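Local coordinates for protein 3,6-diketocamphane 1,6-monooxygenase (Pseudomonas putida, PDB 4UWM) that oxidises (1S,4S)-bornane-2,5-dione to a lactone in a Baeyer-Villiger reaction that uses reduced FMN and molecular oxygen, a step in the breakdown of (-)-camphor, at residues L230-H233 with W234-S238; E267-R270 with L271-G275; P287-R291 with F292-D296. All coordinates share one frame; numbering follows the deposited sequence. Where two conformers were deposited one is given.

The three contacts follow one another along the chain of a TIM-barrel enzyme of the bacterial luciferase family. Contact 1 lies on helix 227-244, which connects the parallel strands 219-223 and 254-261. Contact 2 lies on helix 265-274, after strand 254-261. Contact 3 ends the next helix, 276-291. The centres of contacts 1 and 2 are about 33 Å apart, and the centre of contact 3 is about 22 Å from both. None touches another; their nearest atoms are about 11 to 20 Å apart. Contact 1 sits close to the FMN-binding segment, and contact 3 brings M294 to the flavin. The two thus approach the FMN site from different helices, while contact 2 lies away from it.

Contact 1: L230-H233 with W234-S238; sequences LKRH and WEVYS
V236 N donates to R232 O at 2.9 Å, an almost straight bond of 171°. This is one rung of helix 227-244, the helix of a beta-alpha-beta unit in the TIM barrel. The rungs beside it join E235 N to K231 O and Y237 N to H233 O. Side chains meet on the same helical surface. R232 leaves with CG beside its own carbonyl carbon (chi1 -170°) and bends at chi2. The bend brings its guanidinium back over the next turn. V236 CG2 lies over one face of that group, displaced toward the rim and 3.7 Å from R232 CZ. The carboxylate of E235 stands at its edge. R232 NH1 and E235 OE1 form a salt bridge, with OE1 in the guanidinium plane and the two flat groups turned 79° apart. The modelled 2.5 Å between R232 NH1 and E235 OE1 is very short and, with E235 deposited in two conformers, doubtful. R232 NE also bonds to N206 OD1, so the helix is tied to the FMN-binding segment. H233, which is buried, bonds through NE2 to S204 O of the same segment and through ND1 to S222 OG of strand 219-223. These two bonds should limit rotation of the imidazole; the H233 side chain lies about 5 Å from FMN, nearest atoms. One turn further on, Y237 CD2 lies over a face of the W234 indole, offset toward the rim. The ring of W234 also meets R250 in a cation-pi contact. E235 CG, anti to its own carbonyl carbon, passes 3.4 Å from K231 O.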
loop_
_atom_site.group_PDB
_atom_site.type_symbol
_atom_site.label_atom_id
_atom_site.label_comp_id
_atom_site.label_asym_id
_atom_site.label_seq_id
_atom_site.Cartn_x
_atom_site.Cartn_y
_atom_site.Cartn_z
ATOM N N LEU A 230 -23.300 -6.774 -23.970
ATOM C CA LEU A 230 -23.438 -5.472 -23.343
ATOM C C LEU A 230 -24.892 -5.230 -22.941
ATOM O O LEU A 230 -25.186 -4.767 -21.832
ATOM C CB LEU A 230 -22.894 -4.348 -24.237
ATOM C CG LEU A 230 -22.797 -2.970 -23.559
ATOM C CD1 LEU A 230 -21.933 -3.017 -22.299
ATOM C CD2 LEU A 230 -22.290 -1.897 -24.514
ATOM N N LYS A 231 -25.809 -5.577 -23.837
ATOM C CA LYS A 231 -27.227 -5.436 -23.542
ATOM C C LYS A 231 -27.669 -6.427 -22.467
ATOM O O LYS A 231 -28.381 -6.049 -21.542
ATOM C CB LYS A 231 -28.062 -5.557 -24.821
ATOM C CG LYS A 231 -27.951 -4.333 -25.725
ATOM C CD LYS A 231 -28.981 -4.360 -26.850
ATOM C CE LYS A 231 -28.645 -5.413 -27.892
ATOM N NZ LYS A 231 -29.845 -5.780 -28.690
ATOM N N ARG A 232 -27.227 -7.683 -22.571
ATOM C CA ARG A 232 -27.528 -8.684 -21.532
ATOM C C ARG A 232 -27.048 -8.247 -20.136
ATOM O O ARG A 232 -27.736 -8.458 -19.133
ATOM C CB ARG A 232 -26.943 -10.052 -21.905
ATOM C CG ARG A 232 -27.408 -11.212 -21.026
ATOM C CD ARG A 232 -28.919 -11.405 -21.064
ATOM N NE ARG A 232 -29.367 -12.300 -20.007
ATOM C CZ ARG A 232 -30.558 -12.244 -19.422
ATOM N NH1 ARG A 232 -31.452 -11.327 -19.782
ATOM N NH2 ARG A 232 -30.847 -13.098 -18.459
ATOM N N HIS A 233 -25.865 -7.638 -20.077
ATOM C CA HIS A 233 -25.325 -7.112 -18.819
ATOM C C HIS A 233 -26.289 -6.121 -18.190
ATOM O O HIS A 233 -26.621 -6.249 -17.007
ATOM C CB HIS A 233 -23.942 -6.470 -19.035
ATOM C CG HIS A 233 -22.810 -7.449 -18.993
ATOM N ND1 HIS A 233 -21.508 -7.072 -18.751
ATOM C CD2 HIS A 233 -22.792 -8.797 -19.142
ATOM C CE1 HIS A 233 -20.735 -8.143 -18.767
ATOM N NE2 HIS A 233 -21.490 -9.203 -18.999
ATOM N N TRP A 234 -26.750 -5.148 -18.977
ATOM C CA TRP A 234 -27.679 -4.155 -18.447
ATOM C C TRP A 234 -29.056 -4.747 -18.082
ATOM O O TRP A 234 -29.634 -4.346 -17.074
ATOM C CB TRP A 234 -27.796 -2.912 -19.336
ATOM C CG TRP A 234 -28.526 -1.844 -18.607
ATOM C CD1 TRP A 234 -29.827 -1.491 -18.771
ATOM C CD2 TRP A 234 -28.022 -1.043 -17.534
ATOM N NE1 TRP A 234 -30.161 -0.495 -17.894
ATOM C CE2 TRP A 234 -29.074 -0.201 -17.117
ATOM C CE3 TRP A 234 -26.779 -0.943 -16.890
ATOM C CZ2 TRP A 234 -28.927 0.731 -16.084
ATOM C CZ3 TRP A 234 -26.632 -0.014 -15.872
ATOM C CH2 TRP A 234 -27.703 0.807 -15.472
ATOM N N GLU A 235 -29.550 -5.694 -18.889
ATOM C CA GLU A 235 -30.767 -6.447 -18.564
ATOM C C GLU A 235 -30.666 -7.071 -17.171
ATOM O O GLU A 235 -31.515 -6.825 -16.316
ATOM C CB GLU A 235 -31.018 -7.571 -19.580
ATOM C CG GLU A 235 -31.573 -7.133 -20.925
ATOM C CD GLU A 235 -31.788 -8.297 -21.875
ATOM O OE1 GLU A 235 -31.587 -9.459 -21.472
ATOM O OE2 GLU A 235 -32.161 -8.052 -23.035
ATOM N N VAL A 236 -29.614 -7.874 -16.955
ATOM C CA VAL A 236 -29.422 -8.606 -15.706
ATOM C C VAL A 236 -29.294 -7.651 -14.522
ATOM O O VAL A 236 -29.923 -7.859 -13.485
ATOM C CB VAL A 236 -28.230 -9.589 -15.790
ATOM C CG1 VAL A 236 -27.885 -10.141 -14.411
ATOM C CG2 VAL A 236 -28.550 -10.732 -16.750
ATOM N N TYR A 237 -28.505 -6.590 -14.698
ATOM C CA TYR A 237 -28.286 -5.591 -13.648
ATOM C C TYR A 237 -29.560 -4.868 -13.247
ATOM O O TYR A 237 -29.842 -4.746 -12.053
ATOM C CB TYR A 237 -27.261 -4.537 -14.097
ATOM C CG TYR A 237 -26.997 -3.432 -13.085
ATOM C CD1 TYR A 237 -26.103 -3.626 -12.015
ATOM C CD2 TYR A 237 -27.607 -2.189 -13.206
ATOM C CE1 TYR A 237 -25.855 -2.609 -11.097
ATOM C CE2 TYR A 237 -27.360 -1.175 -12.297
ATOM C CZ TYR A 237 -26.479 -1.385 -11.243
ATOM O OH TYR A 237 -26.229 -0.366 -10.333
ATOM N N SER A 238 -30.279 -4.338 -14.245
ATOM C CA SER A 238 -31.481 -3.542 -13.984
ATOM C C SER A 238 -32.585 -4.377 -13.347
ATOM O O SER A 238 -33.264 -3.903 -12.444
ATOM C CB SER A 238 -31.979 -2.858 -15.259
ATOM O OG SER A 238 -32.031 -3.778 -16.334
#

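Contact 2: E267-R270 with L271-G275; sequences EAKR and LVMEG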
loop_
_atom_site.group_PDB
_atom_site.type_symbol
_atom_site.label_atom_id
_atom_site.label_comp_id
_atom_site.label_asym_id
_atom_site.label_seq_id
_atom_site.Cartn_x
_atom_site.Cartn_y
_atom_site.Cartn_z
ATOM N N GLU A 267 -3.885 7.651 -39.707
ATOM C CA GLU A 267 -2.778 7.550 -38.760
ATOM C C GLU A 267 -3.179 6.895 -37.428
ATOM O O GLU A 267 -2.360 6.239 -36.795
ATOM C CB GLU A 267 -2.059 8.876 -38.540
ATOM C CG GLU A 267 -0.549 8.692 -38.624
ATOM C CD GLU A 267 0.235 9.538 -37.640
ATOM O OE1 GLU A 267 -0.147 10.701 -37.383
ATOM O OE2 GLU A 267 1.257 9.032 -37.130
ATOM N N ALA A 268 -4.436 7.048 -37.030
ATOM C CA ALA A 268 -4.945 6.360 -35.838
ATOM C C ALA A 268 -4.843 4.845 -36.017
ATOM O O ALA A 268 -4.280 4.152 -35.170
ATOM C CB ALA A 268 -6.378 6.775 -35.545
ATOM N N LYS A 269 -5.367 4.334 -37.131
ATOM C CA LYS A 269 -5.250 2.915 -37.447
ATOM C C LYS A 269 -3.790 2.460 -37.489
ATOM O O LYS A 269 -3.459 1.409 -36.938
ATOM C CB LYS A 269 -5.978 2.566 -38.759
ATOM C CG LYS A 269 -5.802 1.120 -39.196
ATOM C CD LYS A 269 -6.746 0.704 -40.312
ATOM C CE LYS A 269 -6.406 -0.709 -40.765
ATOM N NZ LYS A 269 -7.488 -1.339 -41.568
ATOM N N ARG A 270 -2.930 3.252 -38.136
ATOM C CA ARG A 270 -1.522 2.884 -38.289
ATOM C C ARG A 270 -0.804 2.833 -36.939
ATOM O O ARG A 270 -0.032 1.913 -36.683
ATOM C CB ARG A 270 -0.795 3.832 -39.245
ATOM C CG ARG A 270 0.552 3.297 -39.717
ATOM C CD ARG A 270 1.339 4.342 -40.499
ATOM N NE ARG A 270 1.607 5.538 -39.702
ATOM C CZ ARG A 270 2.454 5.588 -38.678
ATOM N NH1 ARG A 270 3.127 4.503 -38.304
ATOM N NH2 ARG A 270 2.617 6.725 -38.018
ATOM N N LEU A 271 -1.068 3.813 -36.082
ATOM C CA LEU A 271 -0.460 3.863 -34.754
ATOM C C LEU A 271 -0.862 2.662 -33.882
ATOM O O LEU A 271 -0.042 2.138 -33.123
ATOM C CB LEU A 271 -0.776 5.199 -34.070
ATOM C CG LEU A 271 0.015 6.415 -34.586
ATOM C CD1 LEU A 271 -0.626 7.717 -34.131
ATOM C CD2 LEU A 271 1.493 6.380 -34.219
ATOM N N VAL A 272 -2.115 2.231 -34.021
ATOM C CA VAL A 272 -2.615 1.029 -33.354
ATOM C C VAL A 272 -1.938 -0.212 -33.915
ATOM O O VAL A 272 -1.362 -0.999 -33.167
ATOM C CB VAL A 272 -4.158 0.884 -33.486
ATOM C CG1 VAL A 272 -4.634 -0.464 -32.956
ATOM C CG2 VAL A 272 -4.880 2.015 -32.783
ATOM N N MET A 273 -1.998 -0.384 -35.236
ATOM C CA MET A 273 -1.432 -1.567 -35.889
ATOM C C MET A 273 0.060 -1.719 -35.629
ATOM O O MET A 273 0.560 -2.836 -35.430
ATOM C CB MET A 273 -1.653 -1.521 -37.413
ATOM C CG MET A 273 -3.097 -1.524 -37.882
ATOM S SD MET A 273 -3.999 -3.045 -37.571
ATOM C CE MET A 273 -3.094 -4.240 -38.553
ATOM N N GLU A 274 0.775 -0.603 -35.649
ATOM C CA GLU A 274 2.231 -0.630 -35.575
ATOM C C GLU A 274 2.788 -0.319 -34.189
ATOM O O GLU A 274 3.995 -0.439 -33.979
ATOM C CB GLU A 274 2.832 0.323 -36.627
ATOM C CG GLU A 274 2.706 -0.179 -38.064
ATOM C CD GLU A 274 3.245 0.791 -39.114
ATOM O OE1 GLU A 274 3.958 1.754 -38.766
ATOM O OE2 GLU A 274 2.952 0.585 -40.311
ATOM N N GLY A 275 1.924 0.062 -33.244
ATOM C CA GLY A 275 2.385 0.451 -31.905
ATOM C C GLY A 275 2.144 -0.553 -30.773
ATOM O O GLY A 275 1.871 -1.726 -31.028
#
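R270 reaches along helix 265-274 to E274, one turn ahead, and also back to E267. Its CB lies against the following peptide. Chi1 of -165° sets CG opposite the backbone N, and CG runs 3.7 Å from E274 OE2. The chain then bends at chi3 and spreads the guanidinium between two acids. NH1 donates to E274 OE1 at 2.9 Å and 135°, a salt bridge. OE1 lies near the guanidinium plane, but NH1 reaches it from above the carboxylate plane. NH2 makes a second salt bridge to E267 OE2 at 2.8 Å, with a weak hydrogen bond. E267, R270 and E274 thus form a salt-bridge network, modelled here in one state, since R270 and E267 each have a second conformer. L271 sits beside it. Its CD1 is 3.8 Å from E267 OE2, and its CD2 comes within 4.0 Å of R270 NH2. The same side chain packs on F260 of strand 254-261. With L271 replaced by an alanine, F260 would probably lose part of its cover and the E267 carboxylate a limit on its movement. On another side of the helix, K269 CG and M273 CG run alongside each other, and K269 NZ goes on to salt bridges with D316 and E312. The two carboxylates probably offset the positive charge of R270 and help to hold its bent chain across them.

Contact 3: P287-R291 with F292-D296; sequences PIWRR and FGMMD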
loop_
_atom_site.group_PDB
_atom_site.type_symbol
_atom_site.label_atom_id
_atom_site.label_comp_id
_atom_site.label_asym_id
_atom_site.label_seq_id
_atom_site.Cartn_x
_atom_site.Cartn_y
_atom_site.Cartn_z
ATOM N N PRO A 287 -4.163 -14.578 -29.140
ATOM C CA PRO A 287 -4.096 -16.034 -28.980
ATOM C C PRO A 287 -4.948 -16.564 -27.818
ATOM O O PRO A 287 -5.512 -17.652 -27.927
ATOM C CB PRO A 287 -2.611 -16.289 -28.714
ATOM C CG PRO A 287 -1.916 -15.180 -29.411
ATOM C CD PRO A 287 -2.809 -13.985 -29.202
ATOM N N ILE A 288 -5.039 -15.800 -26.721
ATOM C CA ILE A 288 -5.872 -16.177 -25.582
ATOM C C ILE A 288 -7.353 -16.093 -25.953
ATOM O O ILE A 288 -8.098 -17.058 -25.782
ATOM C CB ILE A 288 -5.584 -15.296 -24.337
ATOM C CG1 ILE A 288 -4.166 -15.538 -23.817
ATOM C CG2 ILE A 288 -6.611 -15.560 -23.244
ATOM C CD1 ILE A 288 -3.786 -14.651 -22.646
ATOM N N TRP A 289 -7.767 -14.932 -26.460
ATOM C CA TRP A 289 -9.148 -14.691 -26.835
ATOM C C TRP A 289 -9.649 -15.724 -27.851
ATOM O O TRP A 289 -10.783 -16.206 -27.742
ATOM C CB TRP A 289 -9.316 -13.276 -27.383
ATOM C CG TRP A 289 -9.198 -12.209 -26.361
ATOM C CD1 TRP A 289 -8.713 -12.343 -25.085
ATOM C CD2 TRP A 289 -9.547 -10.821 -26.511
ATOM N NE1 TRP A 289 -8.754 -11.133 -24.433
ATOM C CE2 TRP A 289 -9.261 -10.182 -25.281
ATOM C CE3 TRP A 289 -10.077 -10.056 -27.564
ATOM C CZ2 TRP A 289 -9.486 -8.814 -25.070
ATOM C CZ3 TRP A 289 -10.305 -8.686 -27.350
ATOM C CH2 TRP A 289 -10.015 -8.086 -26.107
ATOM N N ARG A 290 -8.802 -16.065 -28.822
ATOM C CA ARG A 290 -9.164 -17.076 -29.812
ATOM C C ARG A 290 -9.322 -18.455 -29.178
ATOM O O ARG A 290 -10.280 -19.163 -29.479
ATOM C CB ARG A 290 -8.177 -17.126 -30.983
ATOM C CG ARG A 290 -8.767 -17.808 -32.213
ATOM C CD ARG A 290 -7.743 -18.082 -33.308
ATOM N NE ARG A 290 -7.005 -16.889 -33.720
ATOM C CZ ARG A 290 -7.481 -15.932 -34.513
ATOM N NH1 ARG A 290 -8.718 -16.002 -34.994
ATOM N NH2 ARG A 290 -6.713 -14.896 -34.819
ATOM N N ARG A 291 -8.404 -18.826 -28.287
ATOM C CA ARG A 291 -8.469 -20.126 -27.616
ATOM C C ARG A 291 -9.757 -20.328 -26.804
ATOM O O ARG A 291 -10.260 -21.446 -26.712
ATOM C CB ARG A 291 -7.233 -20.347 -26.730
ATOM C CG ARG A 291 -7.051 -21.788 -26.283
ATOM C CD ARG A 291 -5.705 -22.014 -25.617
ATOM N NE ARG A 291 -5.792 -21.958 -24.159
ATOM C CZ ARG A 291 -4.769 -22.164 -23.332
ATOM N NH1 ARG A 291 -3.561 -22.438 -23.808
ATOM N NH2 ARG A 291 -4.952 -22.093 -22.022
ATOM N N PHE A 292 -10.282 -19.254 -26.221
ATOM C CA PHE A 292 -11.463 -19.351 -25.366
ATOM C C PHE A 292 -12.696 -18.729 -26.016
ATOM O O PHE A 292 -13.631 -18.312 -25.325
ATOM C CB PHE A 292 -11.195 -18.688 -24.017
ATOM C CG PHE A 292 -10.159 -19.391 -23.191
ATOM C CD1 PHE A 292 -10.503 -20.489 -22.402
ATOM C CD2 PHE A 292 -8.838 -18.952 -23.187
ATOM C CE1 PHE A 292 -9.547 -21.138 -21.632
ATOM C CE2 PHE A 292 -7.879 -19.597 -22.418
ATOM C CZ PHE A 292 -8.233 -20.692 -21.643
ATOM N N GLY A 293 -12.675 -18.656 -27.347
ATOM C CA GLY A 293 -13.786 -18.148 -28.148
ATOM C C GLY A 293 -14.324 -16.806 -27.714
ATOM O O GLY A 293 -15.518 -16.541 -27.833
ATOM N N MET A 294 -13.438 -15.948 -27.222
ATOM C CA MET A 294 -13.847 -14.656 -26.683
ATOM C C MET A 294 -14.110 -13.580 -27.734
ATOM O O MET A 294 -14.545 -12.475 -27.403
ATOM C CB MET A 294 -12.834 -14.183 -25.648
ATOM C CG MET A 294 -12.827 -15.057 -24.401
ATOM S SD MET A 294 -11.368 -14.782 -23.386
ATOM C CE MET A 294 -11.541 -13.031 -23.060
ATOM N N MET A 295 -13.860 -13.901 -29.001
ATOM C CA MET A 295 -14.176 -12.957 -30.082
ATOM C C MET A 295 -15.460 -13.299 -30.857
ATOM O O MET A 295 -15.740 -12.712 -31.903
ATOM C CB MET A 295 -12.982 -12.792 -31.021
ATOM C CG MET A 295 -11.846 -12.007 -30.395
ATOM S SD MET A 295 -10.368 -11.950 -31.396
ATOM C CE MET A 295 -9.943 -13.678 -31.547
ATOM N N ASP A 296 -16.238 -14.233 -30.317
ATOM C CA ASP A 296 -17.485 -14.692 -30.939
ATOM C C ASP A 296 -18.566 -13.618 -30.986
ATOM O O ASP A 296 -19.298 -13.518 -31.970
ATOM C CB ASP A 296 -18.013 -15.933 -30.225
ATOM C CG ASP A 296 -17.204 -17.180 -30.538
ATOM O OD1 ASP A 296 -16.153 -17.085 -31.201
ATOM O OD2 ASP A 296 -17.619 -18.273 -30.108
#
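The indole of W289 receives two methionines from different directions, each crossing it at about a right angle. M294 comes over one face. Its chain runs extended through chi2 and then turns at chi3 (58°), which lays the methyl on the ring. CE of M294 is 3.9 Å from the centroid of the five-membered ring of W289, 28° off the normal, a CH-pi contact. The sulfur before it sits more obliquely, with SD of M294 at 4.7 Å from that centroid, so the pair is a Met-aromatic contact. M295 meets the edge instead: its CG is 3.9 Å from W289 CE3 and near the ring plane. The bent end of M295 carries CE on to the backbone of R290. F292 and R291 lie side by side, pointing the same way. Their flat groups are 58° apart, and F292 CZ sits at the guanidinium edge, 3.6 Å from R291 NH2. F292 CD2 also touches I288 CG2; I288 packs on H183 of the second subunit. The backbone leaves the helix here. M294 N bonds to W289 O at 2.7 Å, and G293 N bonds to R290 O at 3.2 Å from above the carbonyl plane. G293 has positive phi. This is a Schellman motif ending helix 276-291, and it delivers M294, which also touches F203, to the FMN pocket.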